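Photosystem II assembly protein Ycf48 (Thermosynechococcus elongatus, PDB 5OJ5) probably assists the early steps of photosystem II assembly and the replacement of photodamaged D1, and binds the C-terminal prepropeptide of D1. Local coordinates at residues A[99-104]-A[115-120]; A[56-61]-A[69-74]. All blocks are in the same frame, centred on the assembly; numbering follows the deposited sequence.

Contact 1 of 2, residues A[99-104]-A[115-120]; sequences DYRFNS and VGEPPI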
# COMPACT_ATOMS: atom_id res chain seq x y z
N ASP A 99 12.37 -16.19 -7.63
CA ASP A 99 11.62 -15.33 -8.54
C ASP A 99 10.31 -14.79 -7.95
O ASP A 99 9.66 -13.91 -8.55
CB ASP A 99 11.45 -16.03 -9.89
CG ASP A 99 12.76 -16.23 -10.58
OD1 ASP A 99 13.56 -15.27 -10.60
OD2 ASP A 99 13.01 -17.34 -11.08
N TYR A 100 9.97 -15.14 -6.73
CA TYR A 100 8.71 -14.70 -6.13
C TYR A 100 8.65 -13.19 -5.96
O TYR A 100 9.61 -12.55 -5.54
CB TYR A 100 8.56 -15.34 -4.76
CG TYR A 100 8.46 -16.85 -4.79
CD1 TYR A 100 7.26 -17.44 -5.14
CD2 TYR A 100 9.53 -17.67 -4.42
CE1 TYR A 100 7.10 -18.84 -5.14
CE2 TYR A 100 9.38 -19.06 -4.42
CZ TYR A 100 8.16 -19.64 -4.77
OH TYR A 100 7.95 -20.99 -4.81
N ARG A 101 7.52 -12.64 -6.31
CA ARG A 101 7.20 -11.25 -6.01
C ARG A 101 6.44 -11.27 -4.71
O ARG A 101 5.28 -11.70 -4.67
CB ARG A 101 6.35 -10.72 -7.15
CG ARG A 101 5.92 -9.31 -6.98
CD ARG A 101 4.91 -8.95 -8.08
NE ARG A 101 4.36 -7.62 -7.93
CZ ARG A 101 4.92 -6.49 -8.37
NH1 ARG A 101 6.07 -6.50 -9.07
NH2 ARG A 101 4.30 -5.34 -8.15
N PHE A 102 7.07 -10.83 -3.60
CA PHE A 102 6.38 -10.75 -2.32
C PHE A 102 5.59 -9.46 -2.30
O PHE A 102 6.17 -8.37 -2.22
CB PHE A 102 7.36 -10.80 -1.15
CG PHE A 102 8.07 -12.12 -0.93
CD1 PHE A 102 7.58 -13.34 -1.34
CD2 PHE A 102 9.24 -12.12 -0.19
CE1 PHE A 102 8.28 -14.51 -1.06
CE2 PHE A 102 9.89 -13.28 0.13
CZ PHE A 102 9.41 -14.47 -0.34
N ASN A 103 4.27 -9.58 -2.45
CA ASN A 103 3.35 -8.49 -2.68
C ASN A 103 2.90 -7.83 -1.38
O ASN A 103 2.47 -6.67 -1.41
CB ASN A 103 2.06 -9.06 -3.41
CG ASN A 103 2.25 -9.38 -4.81
OD1 ASN A 103 2.98 -8.71 -5.53
ND2 ASN A 103 1.52 -10.38 -5.24
N SER A 104 2.91 -8.57 -0.27
CA SER A 104 2.19 -8.12 0.92
C SER A 104 2.82 -8.78 2.13
O SER A 104 3.10 -9.98 2.10
CB SER A 104 0.73 -8.49 0.78
OG SER A 104 -0.07 -8.19 1.89
N VAL A 115 2.60 -12.92 1.48
CA VAL A 115 2.11 -13.63 0.31
C VAL A 115 2.73 -13.04 -0.95
O VAL A 115 3.14 -11.88 -1.00
CB VAL A 115 0.58 -13.66 0.20
CG1 VAL A 115 -0.02 -14.39 1.38
CG2 VAL A 115 -0.03 -12.24 0.07
N GLY A 116 2.73 -13.86 -2.00
CA GLY A 116 3.29 -13.42 -3.25
C GLY A 116 2.88 -14.28 -4.41
O GLY A 116 2.07 -15.21 -4.30
N GLU A 117 3.49 -13.94 -5.54
CA GLU A 117 3.22 -14.59 -6.84
C GLU A 117 4.54 -14.98 -7.49
O GLU A 117 5.50 -14.21 -7.41
CB GLU A 117 2.45 -13.66 -7.76
CG GLU A 117 3.11 -12.39 -8.07
CD GLU A 117 2.21 -11.50 -8.88
OE1 GLU A 117 2.37 -11.48 -10.12
OE2 GLU A 117 1.34 -10.83 -8.26
N PRO A 118 4.64 -16.17 -8.12
CA PRO A 118 3.62 -17.21 -8.16
C PRO A 118 3.27 -17.66 -6.74
O PRO A 118 4.02 -17.37 -5.79
CB PRO A 118 4.29 -18.32 -8.99
CG PRO A 118 5.71 -18.12 -8.78
CD PRO A 118 5.91 -16.62 -8.71
N PRO A 119 2.14 -18.35 -6.58
CA PRO A 119 1.53 -18.46 -5.25
C PRO A 119 2.49 -18.93 -4.19
O PRO A 119 3.09 -20.02 -4.29
CB PRO A 119 0.38 -19.44 -5.50
CG PRO A 119 -0.02 -19.15 -6.93
CD PRO A 119 1.28 -18.89 -7.65
N ILE A 120 2.60 -18.13 -3.13
CA ILE A 120 3.40 -18.47 -1.97
C ILE A 120 2.79 -17.76 -0.78
O ILE A 120 2.31 -16.62 -0.88
CB ILE A 120 4.90 -18.10 -2.15
CG1 ILE A 120 5.74 -18.57 -0.96
CG2 ILE A 120 5.08 -16.61 -2.46
CD1 ILE A 120 7.22 -18.63 -1.26
O HOH W 1 6.51 -13.29 -9.90
O HOH W 2 5.44 -21.53 -3.50
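Ile-120 lays its CD1 methyl over the centre of the Tyr-100 ring, 3.7 Å from the ring centroid and 8° off the normal, a CH-pi contact. Chi1 (-176°) sets CG1 anti to the backbone N; only CD1 lies over the ring, the side chains crossing at about a right angle. Ile-120 CG2 touches Tyr-100 CD1 at 3.6 Å and also lies at the edge of Phe-102, by CE1. Pro-118 O meets the rim of the tyrosine in the ring plane, 3.3 Å from CD1, and the proline's own CD packs against the same atom. The phenol OH, useful where a buried ring ends near polar groups, accepts from a water that also donates to Pro-119 O, and is hydrogen-bonded to Asp-96.

On the other face of the hairpin, Glu-117 and Arg-101 run alongside each other in the same direction, CB of Arg-101 3.8 Å from CG of Glu-117. Their charged ends stop short of a salt bridge; instead Asn-103 ND2 donates almost straight (168°) to the anti lone pair of Glu-117 OE2 at 3.1 Å. That amide, also bonded to Pro-144 O, stands nearly perpendicular to the carboxylate.

The backbone positions these groups. Arg-101 and Glu-117 form a hydrogen-bonded antiparallel pair, and beyond it Asn-103 and Ser-104 are both opposite Val-115 in a classic beta bulge. Between them Gly-116 passes with CA 3.0 Å from Arg-101 O, where a side chain would clash. The 117-118 peptide is cis, and paired backbone bonds between Gly-116 and Ile-120 close the tight turn.

Strands 101-108 and 111-117 begin a four-stranded propeller blade: strand 120-124 continues the sheet, Val-115 packs on Pro-144 and Ile-147 of the next blade, Ser-104 OG is hydrogen-bonded to Ile-147 N, and Arg-101 and Asn-103 touch Leu-59 of the preceding one.

Contact 2 of 2, residues A[56-61]-A[69-74]; sequences ATILDM and GWLVGV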
# COMPACT_ATOMS: atom_id res chain seq x y z
N ALA A 56 16.40 -4.19 -5.59
CA ALA A 56 15.07 -4.70 -5.89
C ALA A 56 13.99 -3.73 -5.42
O ALA A 56 14.13 -3.06 -4.40
CB ALA A 56 14.87 -6.03 -5.15
N THR A 57 12.91 -3.68 -6.17
CA THR A 57 11.76 -2.89 -5.75
C THR A 57 11.09 -3.46 -4.51
O THR A 57 10.77 -4.65 -4.45
CB THR A 57 10.74 -2.88 -6.89
OG1 THR A 57 11.36 -2.29 -8.06
CG2 THR A 57 9.46 -2.13 -6.55
N ILE A 58 10.88 -2.60 -3.52
CA ILE A 58 10.16 -2.95 -2.30
C ILE A 58 8.66 -2.70 -2.51
O ILE A 58 8.27 -1.66 -3.03
CB ILE A 58 10.73 -2.17 -1.11
CG1 ILE A 58 12.24 -2.44 -0.95
CG2 ILE A 58 9.97 -2.51 0.16
CD1 ILE A 58 12.63 -3.90 -1.04
N LEU A 59 7.84 -3.64 -2.05
CA LEU A 59 6.41 -3.60 -2.28
C LEU A 59 5.57 -3.39 -1.04
O LEU A 59 4.44 -2.90 -1.15
CB LEU A 59 5.97 -4.86 -3.01
CG LEU A 59 6.62 -5.03 -4.39
CD1 LEU A 59 6.19 -6.38 -4.98
CD2 LEU A 59 6.20 -3.88 -5.32
N ASP A 60 6.04 -3.78 0.14
CA ASP A 60 5.20 -3.64 1.34
C ASP A 60 6.08 -3.67 2.58
O ASP A 60 7.24 -4.11 2.54
CB ASP A 60 4.11 -4.71 1.37
CG ASP A 60 2.92 -4.32 2.25
OD1 ASP A 60 2.75 -3.10 2.58
OD2 ASP A 60 2.15 -5.24 2.57
N MET A 61 5.49 -3.25 3.70
CA MET A 61 6.18 -3.14 4.98
C MET A 61 5.16 -3.28 6.09
O MET A 61 4.06 -2.76 5.97
CB MET A 61 6.93 -1.80 5.03
CG MET A 61 7.72 -1.52 6.30
SD MET A 61 8.41 0.14 6.42
CE MET A 61 9.51 0.17 5.03
N GLY A 69 10.33 -4.43 12.61
CA GLY A 69 9.47 -4.57 11.46
C GLY A 69 10.17 -5.25 10.31
O GLY A 69 11.36 -5.58 10.36
N TRP A 70 9.40 -5.47 9.24
CA TRP A 70 9.80 -6.23 8.07
C TRP A 70 9.33 -5.53 6.81
O TRP A 70 8.23 -4.94 6.79
CB TRP A 70 9.20 -7.65 8.12
CG TRP A 70 9.80 -8.52 9.20
CD1 TRP A 70 9.44 -8.55 10.50
CD2 TRP A 70 10.88 -9.43 9.04
NE1 TRP A 70 10.27 -9.44 11.19
CE2 TRP A 70 11.12 -10.01 10.30
CE3 TRP A 70 11.64 -9.84 7.94
CZ2 TRP A 70 12.12 -10.98 10.50
CZ3 TRP A 70 12.60 -10.84 8.17
CH2 TRP A 70 12.81 -11.39 9.42
N LEU A 71 10.11 -5.67 5.75
CA LEU A 71 9.70 -5.23 4.43
C LEU A 71 9.95 -6.37 3.44
O LEU A 71 10.78 -7.26 3.67
CB LEU A 71 10.36 -3.93 4.01
CG LEU A 71 11.89 -3.86 3.87
CD1 LEU A 71 12.37 -4.55 2.58
CD2 LEU A 71 12.37 -2.42 3.92
N VAL A 72 9.19 -6.32 2.34
CA VAL A 72 9.24 -7.38 1.34
C VAL A 72 9.17 -6.76 -0.05
O VAL A 72 8.63 -5.66 -0.24
CB VAL A 72 8.10 -8.42 1.50
CG1 VAL A 72 8.16 -9.07 2.85
CG2 VAL A 72 6.72 -7.79 1.26
N GLY A 73 9.64 -7.51 -1.05
CA GLY A 73 9.48 -7.06 -2.43
C GLY A 73 9.84 -8.10 -3.44
O GLY A 73 9.72 -9.31 -3.23
N VAL A 74 10.31 -7.58 -4.58
CA VAL A 74 10.61 -8.37 -5.77
C VAL A 74 11.81 -9.27 -5.50
O VAL A 74 12.67 -8.96 -4.67
CB VAL A 74 10.86 -7.36 -6.92
CG1 VAL A 74 11.37 -8.01 -8.18
CG2 VAL A 74 9.55 -6.63 -7.24
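Ile-58 and Leu-71 meet through their CD1 methyls, 3.7 Å apart, the two side chains crossing at about a right angle. On the same side, Met-61, in one of its two conformers, brings CE near Leu-71 CD2, a contact that is therefore doubtful. Toward the other end, one conformer of Val-74 places CG2 against Thr-57 CB and, more loosely, Leu-59 CD1.

Backbone hydrogen bonds pair the strands antiparallel, with the register slipping by one residue at a bulge. Val-74 N points at Thr-57 O nearly straight (173°, 3.0 Å). Val-72 O then receives two donors, Leu-59 N at 2.8 Å and Asp-60 N at 3.2 Å, the signature of a classic beta bulge, and Val-72 N returns a bond to Asp-60 O.

Weaker CA-H...O contacts fill the intervals: Gly-73 CA to Thr-57 O, and Met-61 CA to Trp-70 O at 3.3 Å. Glycine fits position 73 because a beta carbon there would run into Thr-57 O and Ile-58 CA.

The polar ends look outward from the pair. Asp-60 OD2 accepts from Val-105 N in the next blade, while OD1 accepts weakly from Met-61 N in its own strand; Trp-70 NE1 donates to Gly-127 O. The chemistry is thus divided: main-chain bonds and aliphatic contacts join the two strands of this propeller blade, whereas Asp-60 OD2 and Trp-70 NE1 tie it to its neighbour.

Contact 2 comes first in the chain and closes before contact 1 opens. Each joins the first two strands of a four-stranded antiparallel blade, 58-63 with 69-73 and 101-108 with 111-117, in consecutive blades of the seven-bladed propeller. Their centres lie about 11 Å apart, on the same side of the chain's centre. They touch directly: Phe-102 N probably hydrogen-bonds Gly-73 O, 3.1 Å away, and Ser-104 CA packs on Asp-60 OD2 at 3.3 Å. The seam between them is therefore part of the blade-to-blade packing that builds the torus around its central pore.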